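Local coordinates for SusD homolog (Bacteroides thetaiotaomicron VPI-5482, PDB 3IHV), which is a SusD-family outer-membrane protein that probably binds sugars at the cell surface of a gut Bacteroides, at residues 23-26 with 27-30; 84-87 with 88-92; 119-122 with 123-126. All coordinates share one frame; numbering follows the deposited sequence.

Interaction 1. Residues 23-26 with 27-30; sequences VLLG and VYRT
The carbonyl oxygen of Leu24 receives two backbone N-H groups from the next turn of the helix. Tyr28 N makes the regular i-to-i+4 bond, 3.2 Å from Leu24 O and in the carbonyl plane. Val27 N approaches the same Leu24 O more closely, to 2.9 Å, but the N-H...O angle is only 129° and the bond is weak. Val27 N also makes a long, weak bond to Val23 O, so its hydrogen is divided between the i-3 and i-4 acceptors. One residue further on, Arg29 N bonds to Leu25 O.

Side-chain packing follows the same turn. With chi1 at 173°, Leu24 carries its isobutyl group alongside the Tyr28 ring, CG lying 3.9 Å from Tyr28 CE2, while the Leu24 carbonyl oxygen sits near the plane of that ring at its edge. The ring is held at its far end as well, because Tyr28 OH is hydrogen-bonded to both Glu119 and the backbone N of Phe193. Helix 17-29 belongs to the TPR-like helical part of the SusD family: Leu24 packs on Phe94 of helix 75-101, and Val27 and Tyr28 on Leu123 of helix 107-135.

Arg29 leaves this packed side. Its chain bends at chi3 (-52°) and folds back over Gly26, bringing NH1 to 3.4 Å from Gly26 CA and turning one guanidinium face to Leu25 O. At the end of the segment, Thr30 OG1 donates to Val27 O at 2.8 Å, and Thr30 N bonds to that oxygen too, both donors arriving from the same face of the carbonyl plane.

Interaction 2. Residues 84-87 with 88-92; sequences LYTG and IYRAN. With EDO (1,2-ethanediol), chain K.
With OG1 of Thr86 beside the backbone N (chi1 -69°), the methyl CG2 falls beside the carbonyl carbon, and an Arg90 chain extended from CG to NE runs alongside it. This i-to-i+4 pairing lies along helix 75-101, which packs between its neighbours in the SusD-family helical array, and the backbone bonds here are regular, Arg90 N to Thr86 O among them at 2.9 Å. The Thr86 methyl rests over one face of the Arg90 guanidinium, CG2 being 3.5 Å from Arg90 CZ and offset toward the rim. The nitrogens of the same group have other partners: NE forms a salt bridge with Glu3, and NH1 a hydrogen bond with Thr30 OG1. With a leucine in place of Arg90, Glu3 would probably lose this charged mate, Thr30 this donor and the Thr86 methyl its flat cover.

Tyr85 and Ile88 lie side by side, Tyr85 CD1 4.1 Å from Ile88 CD1, and both pack on Leu131 of helix 107-135. Tyr85 OH continues to the carbonyl of Val139. A 1,2-ethanediol, probably from the crystallisation liquor, settles beside Thr86 and Tyr89. Thr86 OG1, which is also bonded to Ala82 O one turn earlier, lies 3.1 Å from O2 of the diol in a hydrogen bond, while C2 of the diol approaches the Tyr89 ring obliquely, 3.8 Å from CG.

Interaction 3. Residues 119-122 with 123-126; sequences EARA and LRGM
Arg121 crosses the end of Arg124, its NE 3.8 Å from Arg124 NH2, with the two guanidinium planes turned 75° apart. The pair is an i-to-i+3 arginine couple on helix 107-135, a helix of the SusD fold that touches helices 17-29, 75-101 and 159-176, and the like charges meet around an anion: Arg121 NE and Arg124 NH2 both form salt bridges with the OD1 atom of Asp169 on helix 159-176. Gripped by two positive groups, that carboxylate is likely to stay ionised, and it probably offsets part of the charge of the pair. Both chains reach it through a bend at chi3, 69° in Arg121 and 67° in Arg124, although they start differently, Arg121 with CG beside its backbone N and Arg124 with CG beside its carbonyl carbon. Arg124 has a second partner, since NH1 bonds to the side-chain oxygen of Asn92 on helix 75-101. One arginine thus ties three helices together.

Behind the guanidinium groups the turn is regular. Arg124 N bonds to Ala120 O at 2.9 Å, and Arg124 CB lies 3.4 Å from the same Ala120 O. Ala122 has only a methyl group and packs on Ala173 of helix 159-176. Leu123 folds back over the preceding turn, with CG 3.5 Å from Glu119 O, the oxygen to which Leu123 N is hydrogen-bonded. The carboxylate of Glu119 extends away from this turn, and its OE2 forms salt bridges with Arg186 and Arg192. Met126, a selenomethionine, leads away from the turn along an extended chain, and of its side chain only CB comes near, 3.5 Å from Ala122 O.

The three contacts lie about 10 to 11 Å apart, centre to centre, on three helices that pack together, 17-29, 75-101 and 107-135. Interaction 3 is the most buried and the most charged: its ionic side chains are paired within the fold. Interactions 1 and 2 are partly buried. In interaction 1 the arginine lies on the exposed side, over a glycine; in interaction 2 it faces helix 17-29, with a threonine methyl over its guanidinium. Backbone bonding is regular in interactions 2 and 3 but mixed in interaction 1, in the last turns of its helix. Between interactions 2 and 3, Ala91 packs its methyl against Arg124 CB.

Interaction 1. Residues 23-26 with 27-30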
ATOM      1  N   VAL A  23      -6.521  19.880 -14.471  1.00  8.26           N
ATOM      2  CA  VAL A  23      -7.695  19.164 -13.899  1.00  7.56           C
ATOM      3  C   VAL A  23      -7.315  17.724 -13.565  1.00  7.62           C
ATOM      4  O   VAL A  23      -7.681  17.182 -12.508  1.00  8.54           O
ATOM      5  CB  VAL A  23      -8.907  19.205 -14.837  1.00  7.60           C
ATOM      6  CG1 VAL A  23     -10.059  18.406 -14.223  1.00  7.29           C
ATOM      7  CG2 VAL A  23      -9.301  20.692 -15.182  1.00  8.73           C
ATOM      8  N   LEU A  24      -6.514  17.097 -14.428  1.00  7.27           N
ATOM      9  CA  LEU A  24      -6.025  15.734 -14.160  1.00  5.70           C
ATOM     10  C   LEU A  24      -5.221  15.654 -12.868  1.00  6.18           C
ATOM     11  O   LEU A  24      -5.368  14.736 -12.084  1.00  7.70           O
ATOM     12  CB  LEU A  24      -5.137  15.229 -15.310  1.00  5.84           C
ATOM     13  CG  LEU A  24      -4.442  13.897 -15.092  1.00  5.86           C
ATOM     14  CD1 LEU A  24      -5.436  12.768 -15.033  1.00  7.92           C
ATOM     15  CD2 LEU A  24      -3.402  13.674 -16.216  1.00  4.46           C
ATOM     16  N   LEU A  25      -4.353  16.624 -12.641  1.00  7.06           N
ATOM     17  CA  LEU A  25      -3.568  16.656 -11.429  1.00  6.70           C
ATOM     18  C   LEU A  25      -4.462  16.750 -10.184  1.00  6.65           C
ATOM     19  O   LEU A  25      -4.080  16.261  -9.128  1.00  6.50           O
ATOM     20  CB  LEU A  25      -2.520  17.780 -11.492  1.00  7.22           C
ATOM     21  CG  LEU A  25      -1.347  17.511 -12.474  1.00  8.08           C
ATOM     22  CD1 LEU A  25      -0.386  18.707 -12.432  1.00 12.23           C
ATOM     23  CD2 LEU A  25      -0.610  16.264 -12.212  1.00 12.14           C
ATOM     24  N   GLY A  26      -5.644  17.346 -10.315  1.00  7.52           N
ATOM     25  CA  GLY A  26      -6.608  17.369  -9.221  1.00  7.45           C
ATOM     26  C   GLY A  26      -7.173  15.988  -8.879  1.00  7.82           C
ATOM     27  O   GLY A  26      -7.561  15.716  -7.718  1.00  7.65           O
ATOM     28  N   VAL A  27      -7.245  15.096  -9.873  1.00  7.37           N
ATOM     29  CA  VAL A  27      -7.654  13.729  -9.620  1.00  7.54           C
ATOM     30  C   VAL A  27      -6.554  13.043  -8.793  1.00  7.63           C
ATOM     31  O   VAL A  27      -6.828  12.375  -7.780  1.00  8.14           O
ATOM     32  CB  VAL A  27      -7.934  12.920 -10.930  1.00  7.82           C
ATOM     33  CG1 VAL A  27      -8.529  11.526 -10.576  1.00  7.47           C
ATOM     34  CG2 VAL A  27      -8.893  13.714 -11.864  1.00  6.44           C
ATOM     35  N   TYR A  28      -5.312  13.178  -9.242  1.00  7.53           N
ATOM     36  CA  TYR A  28      -4.194  12.664  -8.479  1.00  7.17           C
ATOM     37  C   TYR A  28      -4.124  13.185  -7.048  1.00  6.87           C
ATOM     38  O   TYR A  28      -3.757  12.434  -6.143  1.00  6.75           O
ATOM     39  CB  TYR A  28      -2.882  13.025  -9.131  1.00  7.88           C
ATOM     40  CG  TYR A  28      -2.480  12.143 -10.311  1.00  5.52           C
ATOM     41  CD1 TYR A  28      -1.827  10.949 -10.096  1.00  6.78           C
ATOM     42  CD2 TYR A  28      -2.721  12.545 -11.618  1.00  6.12           C
ATOM     43  CE1 TYR A  28      -1.421  10.145 -11.142  1.00  8.24           C
ATOM     44  CE2 TYR A  28      -2.345  11.747 -12.682  1.00  6.25           C
ATOM     45  CZ  TYR A  28      -1.650  10.561 -12.441  1.00  7.35           C
ATOM     46  OH  TYR A  28      -1.224   9.727 -13.452  1.00  7.62           O
ATOM     47  N   ARG A  29      -4.433  14.462  -6.848  1.00  8.58           N
ATOM     48  CA  ARG A  29      -4.300  15.073  -5.527  1.00  8.98           C
ATOM     49  C   ARG A  29      -5.149  14.323  -4.508  1.00  8.73           C
ATOM     50  O   ARG A  29      -4.836  14.343  -3.330  1.00  9.40           O
ATOM     51  CB  ARG A  29      -4.679  16.550  -5.621  1.00 10.27           C
ATOM     52  CG  ARG A  29      -4.505  17.404  -4.411  1.00 14.47           C
ATOM     53  CD  ARG A  29      -4.888  18.876  -4.819  1.00 21.18           C
ATOM     54  NE  ARG A  29      -4.140  19.285  -6.017  1.00 25.80           N
ATOM     55  CZ  ARG A  29      -4.638  19.772  -7.170  1.00 26.79           C
ATOM     56  NH1 ARG A  29      -5.925  20.090  -7.327  1.00 29.34           N
ATOM     57  NH2 ARG A  29      -3.797  20.028  -8.166  1.00 26.50           N
ATOM     58  N   THR A  30      -6.203  13.625  -4.950  1.00  8.04           N
ATOM     59  CA  THR A  30      -7.039  12.850  -4.021  1.00  7.06           C
ATOM     60  C   THR A  30      -6.163  11.920  -3.167  1.00  7.25           C
ATOM     61  O   THR A  30      -6.372  11.763  -1.937  1.00  7.60           O
ATOM     62  CB  THR A  30      -8.107  12.030  -4.757  1.00  6.51           C
ATOM     63  OG1 THR A  30      -8.709  12.826  -5.781  1.00  6.37           O
ATOM     64  CG2 THR A  30      -9.191  11.569  -3.796  1.00  6.99           C
TER

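Interaction 2. Residues 84-87 with 88-92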
ATOM      1  N   LEU A  84     -12.676   8.013  -1.560  1.00  6.46           N
ATOM      2  CA  LEU A  84     -12.591   7.197  -2.778  1.00  6.71           C
ATOM      3  C   LEU A  84     -13.629   7.658  -3.763  1.00  6.76           C
ATOM      4  O   LEU A  84     -13.347   7.827  -4.963  1.00  7.61           O
ATOM      5  CB  LEU A  84     -12.752   5.696  -2.434  1.00  5.59           C
ATOM      6  CG  LEU A  84     -11.506   5.101  -1.741  1.00  6.15           C
ATOM      7  CD1 LEU A  84     -11.770   3.744  -0.958  1.00  5.28           C
ATOM      8  CD2 LEU A  84     -10.340   4.915  -2.799  1.00  5.03           C
ATOM      9  N   TYR A  85     -14.862   7.841  -3.290  1.00  6.37           N
ATOM     10  CA  TYR A  85     -15.929   8.313  -4.186  1.00  6.39           C
ATOM     11  C   TYR A  85     -15.673   9.718  -4.725  1.00  7.14           C
ATOM     12  O   TYR A  85     -16.072  10.047  -5.837  1.00  7.10           O
ATOM     13  CB  TYR A  85     -17.322   8.134  -3.546  1.00  6.17           C
ATOM     14  CG  TYR A  85     -17.812   6.698  -3.718  1.00  6.84           C
ATOM     15  CD1 TYR A  85     -18.190   6.230  -4.983  1.00  7.11           C
ATOM     16  CD2 TYR A  85     -17.850   5.803  -2.665  1.00  5.31           C
ATOM     17  CE1 TYR A  85     -18.579   4.919  -5.192  1.00  7.27           C
ATOM     18  CE2 TYR A  85     -18.249   4.477  -2.860  1.00  5.94           C
ATOM     19  CZ  TYR A  85     -18.632   4.054  -4.112  1.00  6.49           C
ATOM     20  OH  TYR A  85     -19.045   2.762  -4.328  1.00  6.96           O
ATOM     21  N   THR A  86     -14.968  10.548  -3.958  1.00  6.83           N
ATOM     22  CA  THR A  86     -14.579  11.868  -4.445  1.00  6.93           C
ATOM     23  C   THR A  86     -13.566  11.701  -5.587  1.00  6.83           C
ATOM     24  O   THR A  86     -13.641  12.386  -6.610  1.00  7.28           O
ATOM     25  CB  THR A  86     -14.009  12.719  -3.304  1.00  8.05           C
ATOM     26  OG1 THR A  86     -15.067  13.059  -2.384  1.00  7.44           O
ATOM     27  CG2 THR A  86     -13.389  14.003  -3.821  1.00  7.68           C
ATOM     28  N   GLY A  87     -12.594  10.820  -5.382  1.00  7.36           N
ATOM     29  CA  GLY A  87     -11.615  10.517  -6.420  1.00  6.64           C
ATOM     30  C   GLY A  87     -12.309  10.087  -7.687  1.00  6.49           C
ATOM     31  O   GLY A  87     -11.979  10.564  -8.782  1.00  6.44           O
ATOM     32  N   ILE A  88     -13.273   9.179  -7.538  1.00  6.50           N
ATOM     33  CA  ILE A  88     -14.079   8.658  -8.659  1.00  6.83           C
ATOM     34  C   ILE A  88     -14.849   9.775  -9.338  1.00  6.53           C
ATOM     35  O   ILE A  88     -14.868   9.826 -10.577  1.00  6.41           O
ATOM     36  CB  ILE A  88     -14.968   7.498  -8.174  1.00  6.92           C
ATOM     37  CG1 ILE A  88     -14.078   6.298  -7.844  1.00  7.39           C
ATOM     38  CG2 ILE A  88     -16.046   7.090  -9.218  1.00  8.00           C
ATOM     39  CD1 ILE A  88     -14.693   5.191  -6.956  1.00  7.74           C
ATOM     40  N   TYR A  89     -15.450  10.672  -8.540  1.00  6.86           N
ATOM     41  CA  TYR A  89     -16.173  11.813  -9.083  1.00  6.74           C
ATOM     42  C   TYR A  89     -15.212  12.668  -9.937  1.00  6.48           C
ATOM     43  O   TYR A  89     -15.529  13.075 -11.050  1.00  5.99           O
ATOM     44  CB  TYR A  89     -16.762  12.659  -7.946  1.00  7.10           C
ATOM     45  CG  TYR A  89     -17.454  13.885  -8.472  1.00  8.10           C
ATOM     46  CD1 TYR A  89     -16.749  15.029  -8.774  1.00  8.75           C
ATOM     47  CD2 TYR A  89     -18.814  13.872  -8.712  1.00  9.30           C
ATOM     48  CE1 TYR A  89     -17.388  16.141  -9.318  1.00  9.36           C
ATOM     49  CE2 TYR A  89     -19.470  14.990  -9.222  1.00 11.18           C
ATOM     50  CZ  TYR A  89     -18.738  16.111  -9.526  1.00 11.16           C
ATOM     51  OH  TYR A  89     -19.387  17.201 -10.071  1.00 14.68           O
ATOM     52  N   ARG A  90     -14.038  12.940  -9.389  1.00  6.78           N
ATOM     53  CA  ARG A  90     -13.046  13.774 -10.100  1.00  7.07           C
ATOM     54  C   ARG A  90     -12.617  13.106 -11.394  1.00  6.66           C
ATOM     55  O   ARG A  90     -12.529  13.765 -12.432  1.00  6.98           O
ATOM     56  CB  ARG A  90     -11.865  14.078  -9.215  1.00  6.72           C
ATOM     57  CG  ARG A  90     -12.225  15.058  -8.077  1.00  7.11           C
ATOM     58  CD  ARG A  90     -11.149  15.073  -7.041  1.00  9.66           C
ATOM     59  NE  ARG A  90     -11.461  15.988  -5.952  1.00  8.81           N
ATOM     60  CZ  ARG A  90     -10.737  16.126  -4.846  1.00 10.35           C
ATOM     61  NH1 ARG A  90      -9.654  15.384  -4.623  1.00 13.09           N
ATOM     62  NH2 ARG A  90     -11.119  17.009  -3.933  1.00 10.67           N
ATOM     63  N   ALA A  91     -12.370  11.806 -11.336  1.00  6.39           N
ATOM     64  CA  ALA A  91     -12.022  11.065 -12.546  1.00  6.75           C
ATOM     65  C   ALA A  91     -13.151  11.119 -13.568  1.00  5.99           C
ATOM     66  O   ALA A  91     -12.924  11.410 -14.756  1.00  5.42           O
ATOM     67  CB  ALA A  91     -11.648   9.614 -12.197  1.00  6.52           C
ATOM     68  N   ASN A  92     -14.366  10.791 -13.125  1.00  7.32           N
ATOM     69  CA  ASN A  92     -15.556  10.862 -13.995  1.00  6.98           C
ATOM     70  C   ASN A  92     -15.695  12.243 -14.629  1.00  6.72           C
ATOM     71  O   ASN A  92     -15.946  12.384 -15.843  1.00  6.40           O
ATOM     72  CB  ASN A  92     -16.844  10.568 -13.198  1.00  6.86           C
ATOM     73  CG  ASN A  92     -17.032   9.083 -12.817  1.00  7.25           C
ATOM     74  OD1 ASN A  92     -16.421   8.188 -13.375  1.00  7.61           O
ATOM     75  ND2 ASN A  92     -17.931   8.843 -11.873  1.00  8.61           N
TER
HETATM   76  C1  EDO K  19     -19.312  13.295  -4.455  1.00 33.42           C
HETATM   77  O1  EDO K  19     -18.567  12.110  -4.179  1.00 31.80           O
HETATM   78  C2  EDO K  19     -18.361  14.404  -4.852  1.00 33.39           C
HETATM   79  O2  EDO K  19     -17.326  14.561  -3.874  1.00 34.70           O

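Interaction 3. Residues 119-122 with 123-126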
ATOM      1  N   GLU A 119      -4.552   8.021 -17.796  1.00  6.28           N
ATOM      2  CA  GLU A 119      -4.176   8.301 -16.393  1.00  5.47           C
ATOM      3  C   GLU A 119      -5.391   8.407 -15.503  1.00  5.18           C
ATOM      4  O   GLU A 119      -5.414   7.832 -14.417  1.00  6.08           O
ATOM      5  CB  GLU A 119      -3.332   9.570 -16.269  1.00  5.62           C
ATOM      6  CG  GLU A 119      -1.978   9.461 -16.937  1.00  5.14           C
ATOM      7  CD  GLU A 119      -1.178  10.726 -16.771  1.00  6.17           C
ATOM      8  OE1 GLU A 119      -0.971  11.119 -15.594  1.00  5.80           O
ATOM      9  OE2 GLU A 119      -0.760  11.341 -17.790  1.00  8.52           O
ATOM     10  N   ALA A 120      -6.420   9.086 -15.967  1.00  4.83           N
ATOM     11  CA  ALA A 120      -7.642   9.229 -15.167  1.00  5.35           C
ATOM     12  C   ALA A 120      -8.344   7.912 -14.998  1.00  5.09           C
ATOM     13  O   ALA A 120      -8.896   7.630 -13.917  1.00  5.86           O
ATOM     14  CB  ALA A 120      -8.594  10.301 -15.802  1.00  4.80           C
ATOM     15  N   ARG A 121      -8.386   7.113 -16.056  1.00  5.78           N
ATOM     16  CA  ARG A 121      -9.009   5.809 -16.001  1.00  5.68           C
ATOM     17  C   ARG A 121      -8.210   4.882 -15.084  1.00  6.47           C
ATOM     18  O   ARG A 121      -8.823   4.073 -14.376  1.00  7.26           O
ATOM     19  CB  ARG A 121      -9.175   5.188 -17.401  1.00  5.45           C
ATOM     20  CG  ARG A 121     -10.181   5.907 -18.271  1.00  4.71           C
ATOM     21  CD  ARG A 121     -10.582   5.116 -19.524  1.00  7.24           C
ATOM     22  NE  ARG A 121     -11.371   3.928 -19.190  1.00  7.39           N
ATOM     23  CZ  ARG A 121     -11.948   3.116 -20.082  1.00  7.24           C
ATOM     24  NH1 ARG A 121     -11.824   3.329 -21.383  1.00  7.51           N
ATOM     25  NH2 ARG A 121     -12.640   2.074 -19.670  1.00  8.28           N
ATOM     26  N   ALA A 122      -6.875   4.968 -15.120  1.00  5.66           N
ATOM     27  CA  ALA A 122      -6.039   4.154 -14.229  1.00  6.34           C
ATOM     28  C   ALA A 122      -6.323   4.525 -12.769  1.00  6.55           C
ATOM     29  O   ALA A 122      -6.464   3.651 -11.923  1.00  6.46           O
ATOM     30  CB  ALA A 122      -4.540   4.300 -14.566  1.00  6.62           C
ATOM     31  N   LEU A 123      -6.431   5.816 -12.485  1.00  7.27           N
ATOM     32  CA  LEU A 123      -6.745   6.290 -11.135  1.00  6.71           C
ATOM     33  C   LEU A 123      -8.121   5.777 -10.720  1.00  7.22           C
ATOM     34  O   LEU A 123      -8.298   5.274  -9.605  1.00  6.73           O
ATOM     35  CB  LEU A 123      -6.682   7.796 -11.086  1.00  6.80           C
ATOM     36  CG  LEU A 123      -5.265   8.410 -10.989  1.00  5.96           C
ATOM     37  CD1 LEU A 123      -5.285   9.870 -11.403  1.00  8.06           C
ATOM     38  CD2 LEU A 123      -4.631   8.196  -9.595  1.00  8.96           C
ATOM     39  N   ARG A 124      -9.100   5.912 -11.609  1.00  6.44           N
ATOM     40  CA  ARG A 124     -10.446   5.424 -11.318  1.00  7.15           C
ATOM     41  C   ARG A 124     -10.454   3.906 -11.009  1.00  6.46           C
ATOM     42  O   ARG A 124     -11.077   3.439 -10.041  1.00  7.01           O
ATOM     43  CB  ARG A 124     -11.393   5.777 -12.454  1.00  7.53           C
ATOM     44  CG  ARG A 124     -12.837   5.399 -12.149  1.00  8.01           C
ATOM     45  CD  ARG A 124     -13.821   5.973 -13.166  1.00  7.77           C
ATOM     46  NE  ARG A 124     -13.634   5.376 -14.476  1.00  7.22           N
ATOM     47  CZ  ARG A 124     -14.264   5.749 -15.575  1.00  7.32           C
ATOM     48  NH1 ARG A 124     -15.129   6.756 -15.553  1.00  6.52           N
ATOM     49  NH2 ARG A 124     -14.037   5.125 -16.717  1.00  8.23           N
ATOM     50  N   GLY A 125      -9.670   3.153 -11.767  1.00  6.37           N
ATOM     51  CA  GLY A 125      -9.506   1.708 -11.521  1.00  6.62           C
ATOM     52  C   GLY A 125      -8.887   1.445 -10.149  1.00  7.04           C
ATOM     53  O   GLY A 125      -9.335   0.557  -9.413  1.00  7.89           O
HETATM   54  N   MSE A 126      -7.874   2.245  -9.804  1.00  7.13           N
HETATM   55  CA  MSE A 126      -7.194   2.151  -8.516  1.00  6.68           C
HETATM   56  C   MSE A 126      -8.199   2.454  -7.375  1.00  7.19           C
HETATM   57  O   MSE A 126      -8.234   1.733  -6.372  1.00  7.53           O
HETATM   58  CB  MSE A 126      -6.001   3.115  -8.481  1.00  7.69           C
HETATM   59  CG  MSE A 126      -5.180   3.002  -7.229  1.00  9.09           C
HETATM   60 SE   MSE A 126      -3.613   4.145  -7.486  0.75  6.63          SE
HETATM   61  CE  MSE A 126      -3.070   4.488  -5.640  1.00 12.01           C
TER